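Local atomic coordinates of exoglucanase A (Cellulomonas fimi, PDB entry 7CBD), a protein that hydrolyses the 1,4-beta-glucosidic linkages of cellulose with inversion of anomeric configuration, releasing cellobiose, this chain being its family 6 catalytic domain. Residues W363-P366 and S370-A373; W334-G339 and E417-T422; V230-N235 and S297-G302. All coordinates share one frame; numbering follows the deposited sequence. Where two conformers were deposited one is given.

From the N terminus, interaction 3 comes first: residues 230-235, at the end of strand 228-231, meet residues 297-302 just after the neighbouring parallel strand 291-295, closing a loop of about 60 residues that includes helix 270-283. Once it has closed, residues 334-339 open the long loop of interaction 2, completed by helix 417-425. Within that loop lies interaction 1, a tight local closure of 363-366 on 370-373 following strand 358-362. None of the loops cross. The three contacts converge on Asp371: Arg298 of interaction 3 forms a salt bridge to its OD1, and the backbone N of Asn336, from interaction 2, hydrogen-bonds to its OD2.

Interaction 1: W363-P366 and S370-A373; sequences WIKP and SDGA
Lys365 reaches over the short loop to Ser370 and Asp371. CG stands anti to the backbone N (chi1 179°), a single bend follows at chi2, and the rest of the chain runs straight, which carries NZ across to residues 370-373. There NZ donates to the backbone O of Ser370 at 3.0 Å, coming from above the carbonyl plane, 53° out of it. The same nitrogen forms a salt bridge with Asp371, NZ to OD1 3.4 Å, while CE passes the same oxygen at an equal distance. The two side chains run at a slant to each other, and OD1 meets both CE and NZ. A water closes a small triangle, accepting from NZ of Lys365 at 2.7 Å and donating to OD1 of Asp371 at 2.8 Å. The water thus adds an indirect link, of two short hydrogen bonds, to the longer direct salt bridge.

The stronger charged partner of OD1 is Arg298, and OD2 accepts from the backbone N of Asn336. Two positive groups and a backbone N-H thus bind this buried carboxylate, and probably hold its orientation. In the backbone around Asp371, Ser370 OG accepts from the N of Gly372 at 3.0 Å, forming an ST turn that braces the backbone carrying the acid; the same hydroxyl also hydrogen-bonds to Pro410 O. Asp371 is predicted to be the nucleophile, with the predicted proton donor Asp149 about 10 Å away between side chains, an acid pair consistent with the active site of an inverting family 6 glycoside hydrolase.

Interaction 2: W334-G339 and E417-T422; sequences WCNPLG and EEQFVT
The amides of Asn336 and Gln419 cross at about a right angle, their planes 68° apart, while two residues earlier in the loop the indole of Trp334 has CB of Cys335 on one face, 3.5 Å above the ring and offset toward its rim. The contact joins a loop of the family 6 catalytic domain, anchored next to Asn336 by the Cys335-Cys389 disulfide, to the helix 417-425. Gln419 keeps CG anti to its own N (chi1 -179°) and stays extended, so that NE2 donates to Asn336 OD1 at 3.0 Å. The bond is bent, with an N-H...O angle of 144° and the donor tilted from the carbonyl plane. NE2 also donates to a water at 2.9 Å, which in turn donates a hydrogen bond to Pro337 O; one amide nitrogen thereby grips two points of the loop. An alanine in place of Gln419 would remove that nitrogen and is likely to cost Asn336 OD1 and the bridging water one hydrogen bond each, letting the Asn336 amide turn more easily beside Asp371. A turn further along the helix the contact is nonpolar: the methyl CG2 of Thr422 rests 3.9 Å from CA of Gly339.

Interaction 3: V230-N235 and S297-G302; sequences VSDVAN and SRNGWG
Two direct hydrogen bonds join Asp232 to Asn299 and Ala234 to Arg298. In the first, ND2 of Asn299 donates to OD2 of Asp232 at 3.0 Å with an N-H...O angle of 152°, meeting the oxygen almost in line with its C-O bond; the carboxylate and amide planes are 45° apart. Asn299 holds CG between its backbone N and carbonyl carbon (chi1 67°), which turns the amide toward the acid. The second bond is weak: Arg298 NH2 lies 2.9 Å from Ala234 O, the carbonyl oxygen sitting at the edge of the guanidinium near its plane, but the N-H points well off the line. The principal partner of that NH2 is Asp371, through a salt bridge.

Water-mediated links fill in between. One water donates to Asn235 O and to Ser297 OG and accepts from Arg298 NE at 2.9 Å; a second donates to Asn235 O at 2.8 Å and accepts from the backbone N of Arg298. Two waters thus converge on a single carbonyl oxygen.

Van der Waals contact is modest, Ala234 CB lying 4.0 Å from Arg298 NH2. The backbone shape is set by a type II turn from Asp232 to Asn235, with Asn235 N bonded to Asp232 O at 2.9 Å. The loops that leave the C-terminal ends of two adjacent parallel strands are thus joined, where the catalytic site of the distorted beta/alpha barrel of family 6 is built, and Arg298 is held next to the predicted nucleophile Asp371.

Interaction 1: W363-P366 and S370-A373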
loop_
_atom_site.group_PDB
_atom_site.type_symbol
_atom_site.label_atom_id
_atom_site.label_comp_id
_atom_site.label_asym_id
_atom_site.label_seq_id
_atom_site.Cartn_x
_atom_site.Cartn_y
_atom_site.Cartn_z
ATOM N N TRP A 363 -7.259 -2.685 -0.889
ATOM C CA TRP A 363 -6.294 -2.665 -1.993
ATOM C C TRP A 363 -5.952 -1.201 -2.231
ATOM O O TRP A 363 -6.676 -0.488 -2.937
ATOM C CB TRP A 363 -6.851 -3.317 -3.250
ATOM C CG TRP A 363 -6.899 -4.803 -3.180
ATOM C CD1 TRP A 363 -6.562 -5.600 -2.116
ATOM C CD2 TRP A 363 -7.310 -5.683 -4.228
ATOM N NE1 TRP A 363 -6.733 -6.929 -2.453
ATOM C CE2 TRP A 363 -7.203 -7.002 -3.740
ATOM C CE3 TRP A 363 -7.765 -5.480 -5.535
ATOM C CZ2 TRP A 363 -7.534 -8.115 -4.516
ATOM C CZ3 TRP A 363 -8.096 -6.583 -6.303
ATOM C CH2 TRP A 363 -7.979 -7.887 -5.790
ATOM N N ILE A 364 -4.860 -0.745 -1.619
ATOM C CA ILE A 364 -4.439 0.634 -1.823
ATOM C C ILE A 364 -3.702 0.765 -3.151
ATOM O O ILE A 364 -4.138 1.483 -4.054
ATOM C CB ILE A 364 -3.629 1.169 -0.625
ATOM C CG1 ILE A 364 -4.430 1.060 0.680
ATOM C CG2 ILE A 364 -3.238 2.609 -0.874
ATOM C CD1 ILE A 364 -5.778 1.782 0.672
ATOM N N LYS A 365 -2.604 0.038 -3.315
ATOM C CA LYS A 365 -1.997 -0.069 -4.639
ATOM C C LYS A 365 -2.936 -0.858 -5.549
ATOM O O LYS A 365 -3.427 -1.917 -5.146
ATOM C CB LYS A 365 -0.671 -0.809 -4.529
ATOM C CG LYS A 365 0.042 -0.993 -5.854
ATOM C CD LYS A 365 0.621 0.319 -6.361
ATOM C CE LYS A 365 1.393 0.102 -7.659
ATOM N NZ LYS A 365 2.145 1.314 -8.094
ATOM N N PRO A 366 -3.218 -0.392 -6.766
ATOM C CA PRO A 366 -4.096 -1.167 -7.669
ATOM C C PRO A 366 -3.306 -2.244 -8.390
ATOM O O PRO A 366 -2.334 -1.935 -9.100
ATOM C CB PRO A 366 -4.613 -0.108 -8.658
ATOM C CG PRO A 366 -4.291 1.246 -8.007
ATOM C CD PRO A 366 -2.994 0.969 -7.279
ATOM N N SER A 370 2.453 -0.589 -12.382
ATOM C CA SER A 370 3.872 -0.734 -12.102
ATOM C C SER A 370 4.292 0.119 -10.907
ATOM O O SER A 370 3.698 1.165 -10.611
ATOM C CB SER A 370 4.667 -0.284 -13.324
ATOM O OG SER A 370 6.056 -0.388 -13.092
ATOM N N ASP A 371 5.345 -0.331 -10.223
ATOM C CA ASP A 371 5.979 0.450 -9.169
ATOM C C ASP A 371 7.024 1.420 -9.703
ATOM O O ASP A 371 7.470 2.303 -8.961
ATOM C CB ASP A 371 6.668 -0.459 -8.147
ATOM C CG ASP A 371 5.701 -1.387 -7.444
ATOM O OD1 ASP A 371 4.535 -0.988 -7.241
ATOM O OD2 ASP A 371 6.114 -2.504 -7.080
ATOM N N GLY A 372 7.422 1.280 -10.955
ATOM C CA GLY A 372 8.484 2.083 -11.520
ATOM C C GLY A 372 9.112 1.364 -12.684
ATOM O O GLY A 372 9.025 0.144 -12.820
ATOM N N ALA A 373 9.745 2.141 -13.553
ATOM C CA ALA A 373 10.324 1.583 -14.766
ATOM C C ALA A 373 11.628 0.857 -14.460
ATOM O O ALA A 373 12.395 1.250 -13.578
ATOM C CB ALA A 373 10.571 2.683 -15.801
HETATM O O HOH W 1 4.106 1.595 -6.244
#

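Interaction 2: W334-G339 and E417-T422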
loop_
_atom_site.group_PDB
_atom_site.type_symbol
_atom_site.label_atom_id
_atom_site.label_comp_id
_atom_site.label_asym_id
_atom_site.label_seq_id
_atom_site.Cartn_x
_atom_site.Cartn_y
_atom_site.Cartn_z
ATOM N N TRP A 334 11.228 -3.398 -2.863
ATOM C CA TRP A 334 9.922 -2.760 -2.964
ATOM C C TRP A 334 9.443 -2.589 -4.394
ATOM O O TRP A 334 8.246 -2.359 -4.598
ATOM C CB TRP A 334 9.916 -1.385 -2.270
ATOM C CG TRP A 334 10.855 -0.393 -2.894
ATOM C CD1 TRP A 334 12.128 -0.107 -2.490
ATOM C CD2 TRP A 334 10.602 0.434 -4.043
ATOM N NE1 TRP A 334 12.680 0.846 -3.312
ATOM C CE2 TRP A 334 11.763 1.196 -4.270
ATOM C CE3 TRP A 334 9.499 0.616 -4.885
ATOM C CZ2 TRP A 334 11.861 2.117 -5.315
ATOM C CZ3 TRP A 334 9.599 1.523 -5.929
ATOM C CH2 TRP A 334 10.771 2.268 -6.129
ATOM N N CYS A 335 10.324 -2.689 -5.391
ATOM C CA CYS A 335 9.960 -2.318 -6.753
ATOM C C CYS A 335 9.715 -3.554 -7.614
ATOM O O CYS A 335 10.661 -4.253 -8.003
ATOM C CB CYS A 335 10.988 -1.396 -7.401
ATOM S SG CYS A 335 10.299 -0.760 -8.939
ATOM N N ASN A 336 8.442 -3.791 -7.943
ATOM C CA ASN A 336 8.022 -4.870 -8.831
ATOM C C ASN A 336 8.736 -6.191 -8.545
ATOM O O ASN A 336 9.247 -6.821 -9.481
ATOM C CB ASN A 336 8.293 -4.484 -10.288
ATOM C CG ASN A 336 7.601 -3.199 -10.705
ATOM O OD1 ASN A 336 6.439 -2.957 -10.366
ATOM N ND2 ASN A 336 8.314 -2.366 -11.463
ATOM N N PRO A 337 8.794 -6.664 -7.300
ATOM C CA PRO A 337 9.499 -7.928 -7.050
ATOM C C PRO A 337 8.875 -9.078 -7.823
ATOM O O PRO A 337 7.654 -9.234 -7.872
ATOM C CB PRO A 337 9.342 -8.130 -5.541
ATOM C CG PRO A 337 8.106 -7.369 -5.190
ATOM C CD PRO A 337 8.137 -6.162 -6.081
ATOM N N LEU A 338 9.733 -9.905 -8.411
ATOM C CA LEU A 338 9.255 -11.033 -9.195
ATOM C C LEU A 338 8.462 -12.008 -8.335
ATOM O O LEU A 338 8.827 -12.300 -7.192
ATOM C CB LEU A 338 10.444 -11.761 -9.816
ATOM C CG LEU A 338 10.906 -11.136 -11.136
ATOM C CD1 LEU A 338 12.326 -11.555 -11.470
ATOM C CD2 LEU A 338 9.957 -11.494 -12.271
ATOM N N GLY A 339 7.366 -12.516 -8.900
ATOM C CA GLY A 339 6.636 -13.626 -8.321
ATOM C C GLY A 339 5.510 -13.262 -7.376
ATOM O O GLY A 339 4.802 -14.164 -6.910
ATOM N N GLU A 417 1.779 -5.540 -18.024
ATOM C CA GLU A 417 1.062 -6.703 -18.541
ATOM C C GLU A 417 1.512 -8.004 -17.886
ATOM O O GLU A 417 0.691 -8.763 -17.354
ATOM C CB GLU A 417 1.255 -6.779 -20.054
ATOM C CG GLU A 417 0.384 -7.826 -20.737
ATOM C CD GLU A 417 -1.049 -7.363 -20.937
ATOM O OE1 GLU A 417 -1.367 -6.221 -20.542
ATOM O OE2 GLU A 417 -1.862 -8.133 -21.491
ATOM N N GLU A 418 2.821 -8.279 -17.934
ATOM C CA GLU A 418 3.349 -9.540 -17.420
ATOM C C GLU A 418 3.161 -9.636 -15.918
ATOM O O GLU A 418 2.844 -10.711 -15.389
ATOM C CB GLU A 418 4.834 -9.660 -17.760
ATOM C CG GLU A 418 5.138 -9.623 -19.239
ATOM C CD GLU A 418 5.652 -8.278 -19.686
ATOM O OE1 GLU A 418 5.025 -7.256 -19.326
ATOM O OE2 GLU A 418 6.686 -8.253 -20.390
ATOM N N GLN A 419 3.362 -8.520 -15.218
ATOM C CA GLN A 419 3.211 -8.514 -13.773
ATOM C C GLN A 419 1.778 -8.833 -13.373
ATOM O O GLN A 419 1.552 -9.602 -12.433
ATOM C CB GLN A 419 3.631 -7.160 -13.222
ATOM C CG GLN A 419 3.532 -7.064 -11.716
ATOM C CD GLN A 419 3.816 -5.666 -11.230
ATOM O OE1 GLN A 419 3.117 -4.725 -11.599
ATOM N NE2 GLN A 419 4.864 -5.513 -10.417
ATOM N N PHE A 420 0.794 -8.275 -14.083
ATOM C CA PHE A 420 -0.590 -8.582 -13.738
ATOM C C PHE A 420 -0.909 -10.053 -13.970
ATOM O O PHE A 420 -1.624 -10.663 -13.171
ATOM C CB PHE A 420 -1.574 -7.693 -14.490
ATOM C CG PHE A 420 -2.991 -7.825 -13.998
ATOM C CD1 PHE A 420 -3.334 -7.438 -12.707
ATOM C CD2 PHE A 420 -3.979 -8.347 -14.812
ATOM C CE1 PHE A 420 -4.627 -7.557 -12.250
ATOM C CE2 PHE A 420 -5.283 -8.465 -14.352
ATOM C CZ PHE A 420 -5.605 -8.069 -13.074
ATOM N N VAL A 421 -0.390 -10.638 -15.052
ATOM C CA VAL A 421 -0.573 -12.070 -15.275
ATOM C C VAL A 421 -0.061 -12.859 -14.075
ATOM O O VAL A 421 -0.753 -13.734 -13.538
ATOM C CB VAL A 421 0.116 -12.495 -16.583
ATOM C CG1 VAL A 421 0.238 -14.011 -16.671
ATOM C CG2 VAL A 421 -0.642 -11.950 -17.776
ATOM N N THR A 422 1.161 -12.549 -13.631
ATOM C CA THR A 422 1.741 -13.246 -12.486
ATOM C C THR A 422 0.948 -12.980 -11.212
ATOM O O THR A 422 0.707 -13.901 -10.422
ATOM C CB THR A 422 3.195 -12.812 -12.317
ATOM O OG1 THR A 422 3.935 -13.230 -13.466
ATOM C CG2 THR A 422 3.815 -13.424 -11.068
HETATM O O HOH W 2 5.549 -7.713 -8.590
#

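Interaction 3: V230-N235 and S297-G302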
loop_
_atom_site.group_PDB
_atom_site.type_symbol
_atom_site.label_atom_id
_atom_site.label_comp_id
_atom_site.label_asym_id
_atom_site.label_seq_id
_atom_site.Cartn_x
_atom_site.Cartn_y
_atom_site.Cartn_z
ATOM N N VAL A 230 -2.119 2.460 8.254
ATOM C CA VAL A 230 -2.186 1.474 7.176
ATOM C C VAL A 230 -0.787 0.955 6.857
ATOM O O VAL A 230 0.155 1.743 6.692
ATOM C CB VAL A 230 -2.903 2.025 5.919
ATOM C CG1 VAL A 230 -2.298 3.339 5.442
ATOM C CG2 VAL A 230 -2.936 0.987 4.807
ATOM N N SER A 231 -0.652 -0.370 6.797
ATOM C CA SER A 231 0.622 -1.005 6.495
ATOM C C SER A 231 0.593 -1.688 5.132
ATOM O O SER A 231 -0.472 -1.962 4.564
ATOM C CB SER A 231 1.029 -2.012 7.581
ATOM O OG SER A 231 0.457 -3.291 7.352
ATOM N N ASP A 232 1.794 -1.942 4.612
ATOM C CA ASP A 232 2.030 -2.726 3.406
ATOM C C ASP A 232 1.603 -2.003 2.138
ATOM O O ASP A 232 1.501 -2.655 1.082
ATOM C CB ASP A 232 1.352 -4.107 3.475
ATOM C CG ASP A 232 2.241 -5.257 3.021
ATOM O OD1 ASP A 232 3.463 -5.082 2.834
ATOM O OD2 ASP A 232 1.682 -6.375 2.889
ATOM N N VAL A 233 1.351 -0.683 2.181
ATOM C CA VAL A 233 0.877 -0.067 0.944
ATOM C C VAL A 233 1.930 -0.145 -0.147
ATOM O O VAL A 233 3.118 0.161 0.047
ATOM C CB VAL A 233 0.115 1.270 1.069
ATOM C CG1 VAL A 233 -0.210 1.699 2.501
ATOM C CG2 VAL A 233 0.649 2.328 0.161
ATOM N N ALA A 234 1.498 -0.642 -1.292
ATOM C CA ALA A 234 2.328 -0.858 -2.464
ATOM C C ALA A 234 3.460 -1.839 -2.223
ATOM O O ALA A 234 4.367 -1.929 -3.047
ATOM C CB ALA A 234 2.853 0.454 -3.059
ATOM N N ASN A 235 3.426 -2.593 -1.128
ATOM C CA ASN A 235 4.434 -3.596 -0.826
ATOM C C ASN A 235 3.818 -4.983 -0.928
ATOM O O ASN A 235 2.662 -5.151 -1.332
ATOM C CB ASN A 235 5.101 -3.326 0.532
ATOM C CG ASN A 235 6.554 -3.793 0.571
ATOM O OD1 ASN A 235 6.832 -4.978 0.758
ATOM N ND2 ASN A 235 7.483 -2.869 0.372
ATOM N N SER A 297 -3.225 -5.922 -1.612
ATOM C CA SER A 297 -3.307 -5.964 -3.067
ATOM C C SER A 297 -2.343 -6.970 -3.683
ATOM O O SER A 297 -2.673 -7.603 -4.695
ATOM C CB SER A 297 -3.047 -4.574 -3.637
ATOM O OG SER A 297 -1.845 -4.007 -3.134
ATOM N N ARG A 298 -1.131 -7.097 -3.127
ATOM C CA ARG A 298 -0.090 -7.857 -3.810
ATOM C C ARG A 298 0.751 -8.690 -2.851
ATOM O O ARG A 298 1.913 -8.993 -3.152
ATOM C CB ARG A 298 0.798 -6.944 -4.672
ATOM C CG ARG A 298 0.018 -6.156 -5.719
ATOM C CD ARG A 298 0.914 -5.332 -6.624
ATOM N NE ARG A 298 1.681 -4.365 -5.840
ATOM C CZ ARG A 298 2.560 -3.507 -6.352
ATOM N NH1 ARG A 298 2.803 -3.497 -7.663
ATOM N NH2 ARG A 298 3.216 -2.670 -5.551
ATOM N N ASN A 299 0.182 -9.106 -1.716
ATOM C CA ASN A 299 0.941 -9.796 -0.677
ATOM C C ASN A 299 0.529 -11.256 -0.496
ATOM O O ASN A 299 0.832 -11.851 0.542
ATOM C CB ASN A 299 0.908 -9.039 0.658
ATOM C CG ASN A 299 -0.473 -9.001 1.290
ATOM O OD1 ASN A 299 -1.432 -9.555 0.762
ATOM N ND2 ASN A 299 -0.575 -8.332 2.436
ATOM N N GLY A 300 -0.142 -11.850 -1.490
ATOM C CA GLY A 300 -0.642 -13.209 -1.330
ATOM C C GLY A 300 0.427 -14.288 -1.399
ATOM O O GLY A 300 0.339 -15.299 -0.695
ATOM N N TRP A 301 1.427 -14.115 -2.267
ATOM C CA TRP A 301 2.495 -15.111 -2.435
ATOM C C TRP A 301 1.944 -16.527 -2.637
ATOM O O TRP A 301 2.311 -17.475 -1.936
ATOM C CB TRP A 301 3.506 -15.042 -1.285
ATOM C CG TRP A 301 4.295 -13.785 -1.333
ATOM C CD1 TRP A 301 4.185 -12.705 -0.500
ATOM C CD2 TRP A 301 5.296 -13.446 -2.300
ATOM N NE1 TRP A 301 5.070 -11.720 -0.880
ATOM C CE2 TRP A 301 5.759 -12.147 -1.987
ATOM C CE3 TRP A 301 5.848 -14.112 -3.406
ATOM C CZ2 TRP A 301 6.749 -11.506 -2.735
ATOM C CZ3 TRP A 301 6.833 -13.475 -4.145
ATOM C CH2 TRP A 301 7.271 -12.184 -3.809
ATOM N N GLY A 302 1.056 -16.664 -3.615
ATOM C CA GLY A 302 0.473 -17.937 -3.971
ATOM C C GLY A 302 1.098 -18.539 -5.215
ATOM O O GLY A 302 2.242 -18.247 -5.583
HETATM O O HOH W 3 1.012 -3.763 -3.132
HETATM O O HOH W 4 0.032 -5.972 -0.706
#